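Local coordinates for CoA binding domain protein (Escherichia coli, PDB 3QA9) that is of unassigned function but belongs to the CoA-binding domain family, with a Rossmann-like fold built on a five-stranded parallel sheet, at residues Asp5-Asp9 with Glu10-Glu14; Arg89-Val92 with Tyr93-Lys97; Asn107-Pro111 with Leu112-Gln116. All coordinates share one frame; numbering follows the deposited sequence.

Contact 1: Asp5-Asp9 with Glu10-Glu14; sequences DGLTD and EDIRE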
loop_
_atom_site.group_PDB
_atom_site.type_symbol
_atom_site.label_atom_id
_atom_site.label_comp_id
_atom_site.label_asym_id
_atom_site.label_seq_id
_atom_site.Cartn_x
_atom_site.Cartn_y
_atom_site.Cartn_z
ATOM N N ASP A 5 -8.904 -7.737 -8.322
ATOM C CA ASP A 5 -7.978 -7.637 -9.444
ATOM C C ASP A 5 -7.930 -8.986 -10.145
ATOM O O ASP A 5 -8.448 -9.976 -9.629
ATOM C CB ASP A 5 -6.580 -7.255 -8.956
ATOM C CG ASP A 5 -5.953 -8.325 -8.090
ATOM O OD1 ASP A 5 -5.613 -9.402 -8.630
ATOM O OD2 ASP A 5 -5.804 -8.093 -6.868
ATOM N N GLY A 6 -7.303 -9.027 -11.314
ATOM C CA GLY A 6 -7.221 -10.273 -12.051
ATOM C C GLY A 6 -5.833 -10.878 -12.074
ATOM O O GLY A 6 -5.502 -11.644 -12.974
ATOM N N LEU A 7 -5.017 -10.547 -11.078
ATOM C CA LEU A 7 -3.662 -11.077 -11.020
ATOM C C LEU A 7 -3.650 -12.485 -10.450
ATOM O O LEU A 7 -4.610 -12.922 -9.824
ATOM C CB LEU A 7 -2.777 -10.180 -10.154
ATOM C CG LEU A 7 -2.702 -8.701 -10.541
ATOM C CD1 LEU A 7 -1.929 -7.949 -9.468
ATOM C CD2 LEU A 7 -2.030 -8.541 -11.902
ATOM N N THR A 8 -2.548 -13.188 -10.681
ATOM C CA THR A 8 -2.376 -14.540 -10.184
ATOM C C THR A 8 -1.556 -14.451 -8.909
ATOM O O THR A 8 -0.940 -13.421 -8.623
ATOM C CB THR A 8 -1.583 -15.412 -11.177
ATOM O OG1 THR A 8 -0.301 -14.811 -11.412
ATOM C CG2 THR A 8 -2.328 -15.541 -12.501
ATOM N N ASP A 9 -1.554 -15.527 -8.135
ATOM C CA ASP A 9 -0.760 -15.555 -6.919
ATOM C C ASP A 9 0.715 -15.296 -7.237
ATOM O O ASP A 9 1.408 -14.660 -6.460
ATOM C CB ASP A 9 -0.906 -16.902 -6.217
ATOM C CG ASP A 9 -2.203 -17.024 -5.430
ATOM O OD1 ASP A 9 -3.004 -16.064 -5.418
ATOM O OD2 ASP A 9 -2.405 -18.092 -4.821
ATOM N N GLU A 10 1.196 -15.778 -8.382
ATOM C CA GLU A 10 2.599 -15.562 -8.776
ATOM C C GLU A 10 2.910 -14.069 -8.911
ATOM O O GLU A 10 3.947 -13.599 -8.449
ATOM C CB GLU A 10 2.911 -16.282 -10.104
ATOM C CG GLU A 10 4.198 -15.819 -10.796
ATOM C CD GLU A 10 5.446 -16.013 -9.960
ATOM O OE1 GLU A 10 6.482 -15.395 -10.272
ATOM O OE2 GLU A 10 5.384 -16.778 -8.988
ATOM N N ASP A 11 2.003 -13.333 -9.548
ATOM C CA ASP A 11 2.173 -11.892 -9.739
ATOM C C ASP A 11 2.220 -11.183 -8.384
ATOM O O ASP A 11 3.014 -10.285 -8.164
ATOM C CB ASP A 11 1.010 -11.278 -10.542
ATOM C CG ASP A 11 0.843 -11.875 -11.930
ATOM O OD1 ASP A 11 1.850 -12.226 -12.568
ATOM O OD2 ASP A 11 -0.321 -11.976 -12.371
ATOM N N ILE A 12 1.329 -11.575 -7.487
ATOM C CA ILE A 12 1.284 -10.978 -6.160
ATOM C C ILE A 12 2.597 -11.251 -5.443
ATOM O O ILE A 12 3.179 -10.377 -4.805
ATOM C CB ILE A 12 0.120 -11.557 -5.344
ATOM C CG1 ILE A 12 -1.204 -11.149 -5.984
ATOM C CG2 ILE A 12 0.202 -11.062 -3.923
ATOM C CD1 ILE A 12 -1.390 -9.651 -6.082
ATOM N N ARG A 13 3.062 -12.486 -5.562
ATOM C CA ARG A 13 4.321 -12.881 -4.947
ATOM C C ARG A 13 5.445 -11.998 -5.483
ATOM O O ARG A 13 6.304 -11.543 -4.736
ATOM C CB ARG A 13 4.637 -14.358 -5.246
ATOM C CG ARG A 13 5.792 -14.895 -4.404
ATOM C CD ARG A 13 6.234 -16.307 -4.833
ATOM N NE ARG A 13 6.669 -16.309 -6.224
ATOM C CZ ARG A 13 7.801 -15.782 -6.682
ATOM N NH1 ARG A 13 8.664 -15.202 -5.869
ATOM N NH2 ARG A 13 8.044 -15.807 -7.980
ATOM N N GLU A 14 5.436 -11.762 -6.787
ATOM C CA GLU A 14 6.461 -10.930 -7.407
ATOM C C GLU A 14 6.441 -9.504 -6.890
ATOM O O GLU A 14 7.478 -8.901 -6.639
ATOM C CB GLU A 14 6.293 -10.936 -8.932
ATOM C CG GLU A 14 6.661 -12.270 -9.550
ATOM C CD GLU A 14 6.503 -12.316 -11.061
ATOM O OE1 GLU A 14 6.700 -11.280 -11.713
ATOM O OE2 GLU A 14 6.203 -13.400 -11.591
#
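Asp-11 reaches back along the chain to Thr-8, and its side chain, followed from CB outward, meets that residue at nearly every atom. CB lies 3.5 Å from the carbonyl O of Thr-8, and CG comes close to Thr-8 OG1. With CG anti to the carbonyl carbon (chi1 -60°), the carboxylate swings towards the start of the helix, where OD2 takes the backbone N-H of Thr-8. That bond, 3.0 Å from Thr-8 N to Asp-11 OD2, is almost straight at 178°, although the N-H arrives from above the carboxylate plane. The same OD2 accepts a weak bond from Thr-8 OG1, so two donors of one residue hold it. Thr-8 OG1 in turn accepts weakly from Asp-11 N, 3.3 Å away. This reciprocal pairing is a capping box, with Thr-8 as N-cap of helix 9-18. Threonine suits the place because its short hydroxyl can reach a first-turn N-H, and an acid three residues on returns the bond and would probably be favoured by the partial positive charge at the helix start. The first turn is closed by backbone bonds from Ile-12 N to Thr-8 O and from Arg-13 N to Asp-9 O. Leu-7 CD1 touches Ile-12 CD1 at 3.8 Å, the two chains crossing at about a right angle, and both rest on Val-125 of strand 123-126. Just upstream, Asp-5 OD1 closes an Asx turn by accepting from Leu-7 N at 2.8 Å, while its OD2 pairs with Arg-128. The carboxylate of Asp-9 is engaged by Arg-136 in a salt bridge.

Contact 2: Arg89-Val92 with Tyr93-Lys97; sequences RFVV and YAIKK
Successive turns of a single helix meet here: residues 89-92 and 93-97 both belong to helix 87-97, the crossover helix of the beta-alpha-beta unit between strands 77-80 and 101-104. Four regular backbone bonds tie the turns together, among them Ala-94 N to Phe-90 O at 2.8 Å and Lys-96 N to Val-92 O at 3.0 Å. Side chains four residues apart add to this. The ring of Tyr-93 leans back over the preceding turn, because CG lies anti to the carbonyl carbon (chi1 -77°); its CD2 comes within 3.4 Å of Arg-89 O, and CE2 approaches Arg-89 CG at 4.1 Å. Beyond that methylene, the Arg-89 chain bends at chi3, and Phe-90 CE1 lies 3.8 Å above one face of the guanidinium, offset toward the rim of that group. Val-91 CG1 meets Ile-95 CD1 at 3.9 Å, two branched apolar residues one turn apart, on the side that faces helix 111-119, where Val-91 packs on Ala-117. Val-92 and Lys-96 run side by side, CG1 to CD at 4.0 Å. Phe-90 and Ala-94 sit against Leu-80 and Val-78 of strand 77-80, a buried place that suits alanine's small methyl. The side chains of the two segments make no hydrogen bond to each other; they meet by van der Waals contact, partly against backbone carbonyl oxygens, with burial adding cohesion at Phe-90, Val-91 and Ala-94, while direction comes from the backbone bonds.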
loop_
_atom_site.group_PDB
_atom_site.type_symbol
_atom_site.label_atom_id
_atom_site.label_comp_id
_atom_site.label_asym_id
_atom_site.label_seq_id
_atom_site.Cartn_x
_atom_site.Cartn_y
_atom_site.Cartn_z
ATOM N N ARG A 89 -7.478 10.535 -5.897
ATOM C CA ARG A 89 -6.471 11.513 -5.513
ATOM C C ARG A 89 -5.097 10.874 -5.322
ATOM O O ARG A 89 -4.099 11.292 -5.903
ATOM C CB ARG A 89 -6.970 12.152 -4.221
ATOM C CG ARG A 89 -6.230 13.310 -3.656
ATOM C CD ARG A 89 -7.096 13.912 -2.530
ATOM N NE ARG A 89 -6.619 13.642 -1.170
ATOM C CZ ARG A 89 -7.391 13.421 -0.101
ATOM N NH1 ARG A 89 -8.713 13.406 -0.183
ATOM N NH2 ARG A 89 -6.827 13.268 1.083
ATOM N N PHE A 90 -5.056 9.838 -4.503
ATOM C CA PHE A 90 -3.813 9.157 -4.231
ATOM C C PHE A 90 -3.284 8.428 -5.441
ATOM O O PHE A 90 -2.086 8.250 -5.591
ATOM C CB PHE A 90 -4.021 8.242 -3.042
ATOM C CG PHE A 90 -4.493 8.996 -1.853
ATOM C CD1 PHE A 90 -5.821 8.952 -1.468
ATOM C CD2 PHE A 90 -3.587 9.720 -1.088
ATOM C CE1 PHE A 90 -6.269 9.701 -0.388
ATOM C CE2 PHE A 90 -4.008 10.471 -0.012
ATOM C CZ PHE A 90 -5.354 10.427 0.371
ATOM N N VAL A 91 -4.182 8.022 -6.321
ATOM C CA VAL A 91 -3.754 7.373 -7.541
ATOM C C VAL A 91 -3.061 8.375 -8.456
ATOM O O VAL A 91 -2.028 8.083 -9.035
ATOM C CB VAL A 91 -4.937 6.764 -8.271
ATOM C CG1 VAL A 91 -4.578 6.501 -9.734
ATOM C CG2 VAL A 91 -5.319 5.487 -7.575
ATOM N N VAL A 92 -3.635 9.563 -8.583
ATOM C CA VAL A 92 -3.035 10.595 -9.428
ATOM C C VAL A 92 -1.645 10.902 -8.900
ATOM O O VAL A 92 -0.688 11.066 -9.661
ATOM C CB VAL A 92 -3.869 11.888 -9.425
ATOM C CG1 VAL A 92 -3.083 13.013 -10.095
ATOM C CG2 VAL A 92 -5.176 11.652 -10.156
ATOM N N TYR A 93 -1.544 10.984 -7.581
ATOM C CA TYR A 93 -0.270 11.237 -6.950
ATOM C C TYR A 93 0.702 10.108 -7.148
ATOM O O TYR A 93 1.890 10.337 -7.335
ATOM C CB TYR A 93 -0.474 11.510 -5.466
ATOM C CG TYR A 93 -0.976 12.893 -5.273
ATOM C CD1 TYR A 93 -0.537 13.890 -6.119
ATOM C CD2 TYR A 93 -1.876 13.216 -4.271
ATOM C CE1 TYR A 93 -0.955 15.170 -5.992
ATOM C CE2 TYR A 93 -2.312 14.524 -4.119
ATOM C CZ TYR A 93 -1.836 15.489 -5.002
ATOM O OH TYR A 93 -2.169 16.804 -4.906
ATOM N N ALA A 94 0.190 8.886 -7.116
ATOM C CA ALA A 94 1.028 7.713 -7.313
ATOM C C ALA A 94 1.606 7.729 -8.720
ATOM O O ALA A 94 2.752 7.320 -8.945
ATOM C CB ALA A 94 0.216 6.441 -7.104
ATOM N N ILE A 95 0.807 8.196 -9.672
ATOM C CA ILE A 95 1.247 8.264 -11.063
ATOM C C ILE A 95 2.346 9.310 -11.185
ATOM O O ILE A 95 3.399 9.060 -11.770
ATOM C CB ILE A 95 0.075 8.636 -11.987
ATOM C CG1 ILE A 95 -0.967 7.512 -11.968
ATOM C CG2 ILE A 95 0.572 8.878 -13.405
ATOM C CD1 ILE A 95 -2.288 7.875 -12.639
ATOM N N LYS A 96 2.093 10.480 -10.612
ATOM C CA LYS A 96 3.054 11.575 -10.647
ATOM C C LYS A 96 4.359 11.187 -9.974
ATOM O O LYS A 96 5.441 11.610 -10.384
ATOM C CB LYS A 96 2.467 12.803 -9.950
ATOM C CG LYS A 96 1.271 13.410 -10.676
ATOM C CD LYS A 96 0.600 14.510 -9.857
ATOM C CE LYS A 96 1.544 15.666 -9.576
ATOM N NZ LYS A 96 1.928 16.385 -10.824
ATOM N N LYS A 97 4.250 10.371 -8.938
ATOM C CA LYS A 97 5.414 9.926 -8.188
ATOM C C LYS A 97 6.199 8.837 -8.905
ATOM O O LYS A 97 7.338 8.566 -8.578
ATOM C CB LYS A 97 4.967 9.420 -6.814
ATOM C CG LYS A 97 6.089 8.993 -5.910
ATOM C CD LYS A 97 6.937 10.164 -5.496
ATOM C CE LYS A 97 7.917 9.743 -4.436
ATOM N NZ LYS A 97 8.852 10.828 -4.126
#

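Contact 3: Asn107-Pro111 with Leu112-Gln116; sequences NTYYP and LAARQ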
loop_
_atom_site.group_PDB
_atom_site.type_symbol
_atom_site.label_atom_id
_atom_site.label_comp_id
_atom_site.label_asym_id
_atom_site.label_seq_id
_atom_site.Cartn_x
_atom_site.Cartn_y
_atom_site.Cartn_z
ATOM N N ASN A 107 -12.092 -3.173 1.088
ATOM C CA ASN A 107 -13.091 -2.120 1.098
ATOM C C ASN A 107 -12.631 -0.748 0.653
ATOM O O ASN A 107 -13.283 0.238 0.966
ATOM C CB ASN A 107 -13.695 -1.999 2.491
ATOM C CG ASN A 107 -14.139 -3.320 3.033
ATOM O OD1 ASN A 107 -13.669 -3.758 4.074
ATOM N ND2 ASN A 107 -15.032 -3.978 2.321
ATOM N N THR A 108 -11.511 -0.669 -0.054
ATOM C CA THR A 108 -11.014 0.617 -0.519
ATOM C C THR A 108 -11.089 0.752 -2.034
ATOM O O THR A 108 -10.940 1.847 -2.567
ATOM C CB THR A 108 -9.545 0.857 -0.119
ATOM O OG1 THR A 108 -8.695 -0.048 -0.843
ATOM C CG2 THR A 108 -9.349 0.664 1.382
ATOM N N TYR A 109 -11.326 -0.361 -2.719
ATOM C CA TYR A 109 -11.392 -0.362 -4.174
ATOM C C TYR A 109 -12.421 0.593 -4.779
ATOM O O TYR A 109 -13.561 0.665 -4.325
ATOM C CB TYR A 109 -11.689 -1.776 -4.678
ATOM C CG TYR A 109 -11.730 -1.907 -6.191
ATOM C CD1 TYR A 109 -10.561 -1.846 -6.949
ATOM C CD2 TYR A 109 -12.937 -2.119 -6.860
ATOM C CE1 TYR A 109 -10.592 -2.000 -8.343
ATOM C CE2 TYR A 109 -12.978 -2.276 -8.248
ATOM C CZ TYR A 109 -11.805 -2.218 -8.981
ATOM O OH TYR A 109 -11.839 -2.412 -10.346
ATOM N N TYR A 110 -11.996 1.313 -5.814
ATOM C CA TYR A 110 -12.848 2.220 -6.562
ATOM C C TYR A 110 -12.422 2.070 -8.018
ATOM O O TYR A 110 -11.347 2.505 -8.419
ATOM C CB TYR A 110 -12.702 3.656 -6.068
ATOM C CG TYR A 110 -13.819 4.552 -6.548
ATOM C CD1 TYR A 110 -15.134 4.355 -6.126
ATOM C CD2 TYR A 110 -13.554 5.606 -7.401
ATOM C CE1 TYR A 110 -16.158 5.188 -6.554
ATOM C CE2 TYR A 110 -14.551 6.440 -7.839
ATOM C CZ TYR A 110 -15.850 6.235 -7.405
ATOM O OH TYR A 110 -16.829 7.091 -7.824
ATOM N N PRO A 111 -13.281 1.434 -8.825
ATOM C CA PRO A 111 -13.097 1.150 -10.252
ATOM C C PRO A 111 -12.468 2.255 -11.071
ATOM O O PRO A 111 -11.492 2.040 -11.770
ATOM C CB PRO A 111 -14.512 0.862 -10.750
ATOM C CG PRO A 111 -15.219 0.375 -9.589
ATOM C CD PRO A 111 -14.650 1.095 -8.392
ATOM N N LEU A 112 -13.061 3.439 -11.021
ATOM C CA LEU A 112 -12.539 4.552 -11.807
ATOM C C LEU A 112 -11.092 4.874 -11.466
ATOM O O LEU A 112 -10.284 5.123 -12.360
ATOM C CB LEU A 112 -13.411 5.791 -11.622
ATOM C CG LEU A 112 -14.823 5.649 -12.200
ATOM C CD1 LEU A 112 -15.623 6.892 -11.871
ATOM C CD2 LEU A 112 -14.757 5.431 -13.706
ATOM N N ALA A 113 -10.763 4.866 -10.178
ATOM C CA ALA A 113 -9.395 5.152 -9.745
ATOM C C ALA A 113 -8.460 4.064 -10.263
ATOM O O ALA A 113 -7.361 4.347 -10.749
ATOM C CB ALA A 113 -9.326 5.220 -8.217
ATOM N N ALA A 114 -8.900 2.816 -10.155
ATOM C CA ALA A 114 -8.095 1.686 -10.616
ATOM C C ALA A 114 -7.802 1.789 -12.107
ATOM O O ALA A 114 -6.668 1.589 -12.547
ATOM C CB ALA A 114 -8.815 0.369 -10.316
ATOM N N ARG A 115 -8.827 2.107 -12.886
ATOM C CA ARG A 115 -8.666 2.226 -14.331
ATOM C C ARG A 115 -7.674 3.331 -14.688
ATOM O O ARG A 115 -6.823 3.162 -15.556
ATOM C CB ARG A 115 -10.035 2.469 -14.981
ATOM C CG ARG A 115 -10.048 2.652 -16.514
ATOM C CD ARG A 115 -9.453 1.458 -17.276
ATOM N NE ARG A 115 -10.096 0.176 -16.989
ATOM C CZ ARG A 115 -11.134 -0.334 -17.653
ATOM N NH1 ARG A 115 -11.677 0.324 -18.666
ATOM N NH2 ARG A 115 -11.618 -1.523 -17.309
ATOM N N GLN A 116 -7.761 4.457 -14.004
ATOM C CA GLN A 116 -6.831 5.544 -14.266
ATOM C C GLN A 116 -5.392 5.084 -14.028
ATOM O O GLN A 116 -4.504 5.343 -14.826
ATOM C CB GLN A 116 -7.169 6.738 -13.379
ATOM C CG GLN A 116 -6.408 7.971 -13.750
ATOM C CD GLN A 116 -6.856 9.156 -12.939
ATOM O OE1 GLN A 116 -7.497 9.002 -11.902
ATOM N NE2 GLN A 116 -6.521 10.347 -13.401
#
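Pro-111 O receives the N-H of Arg-115 in the shortest sound polar bond here, 2.9 Å from N to O. One residue earlier, Tyr-110 O takes the N-H of Ala-114 at 3.0 Å and at a fairly straight 163°. These two bonds open helix 111-119, with Tyr-110 at the N-cap position. Proline suits the first turn, since its nitrogen has no hydrogen to offer and none is required of it there, and its ring holds phi near the helical range. The two tyrosines ahead of it take different routes: both rings leave anti to their backbone N (chi1 -178° for Tyr-109, -164° for Tyr-110), and they diverge because the backbone turns between the two residues. Tyr-109 stretches its ring along the start of the helix, with CE1 3.6 Å from Ala-114 CB; over one face of the same ring sits Pro-111 N, offset towards the rim. A methyl is small enough to let the ring lie this near the helix. Tyr-110 instead runs alongside Leu-112, the two side chains pointing the same way, with CE2 4.0 Å from Leu-112 CB and 4.2 Å from Leu-112 CD1. Its own CB faces Ala-113 CB at 4.3 Å, and that alanine's methyl also lies 3.4 Å from Tyr-110 O. Further out, Tyr-109 touches Ile-4 near the N-terminus and Tyr-110 reaches Pro-84. Ala-113 packs on Ala-87, so the start of helix 111-119 lies beside helix 87-97, while Tyr-109 is anchored at the end of strand 101-104 by an edge-to-face pair with Phe-104.

In the fold
Contacts 2 and 3 are direct neighbours, their centres 13 Å apart, and they meet where helices 87-97 and 111-119 pack together. Val-91 CG1 lies 3.7 Å from Ala-113 O, Val-92 CG2 is 3.7 Å from Gln-116 NE2, and Ile-95 CD1 is 4.0 Å from Gln-116 O. Contact 1 stands apart: its centre is 17 Å from that of contact 3, with nearest atoms about 6 Å apart, and 22 Å from that of contact 2. It is tied instead to edge strand 123-126 and to helix 130-137. The three contacts follow one another along the chain, and the parallel sheet is the shared framework that relates them.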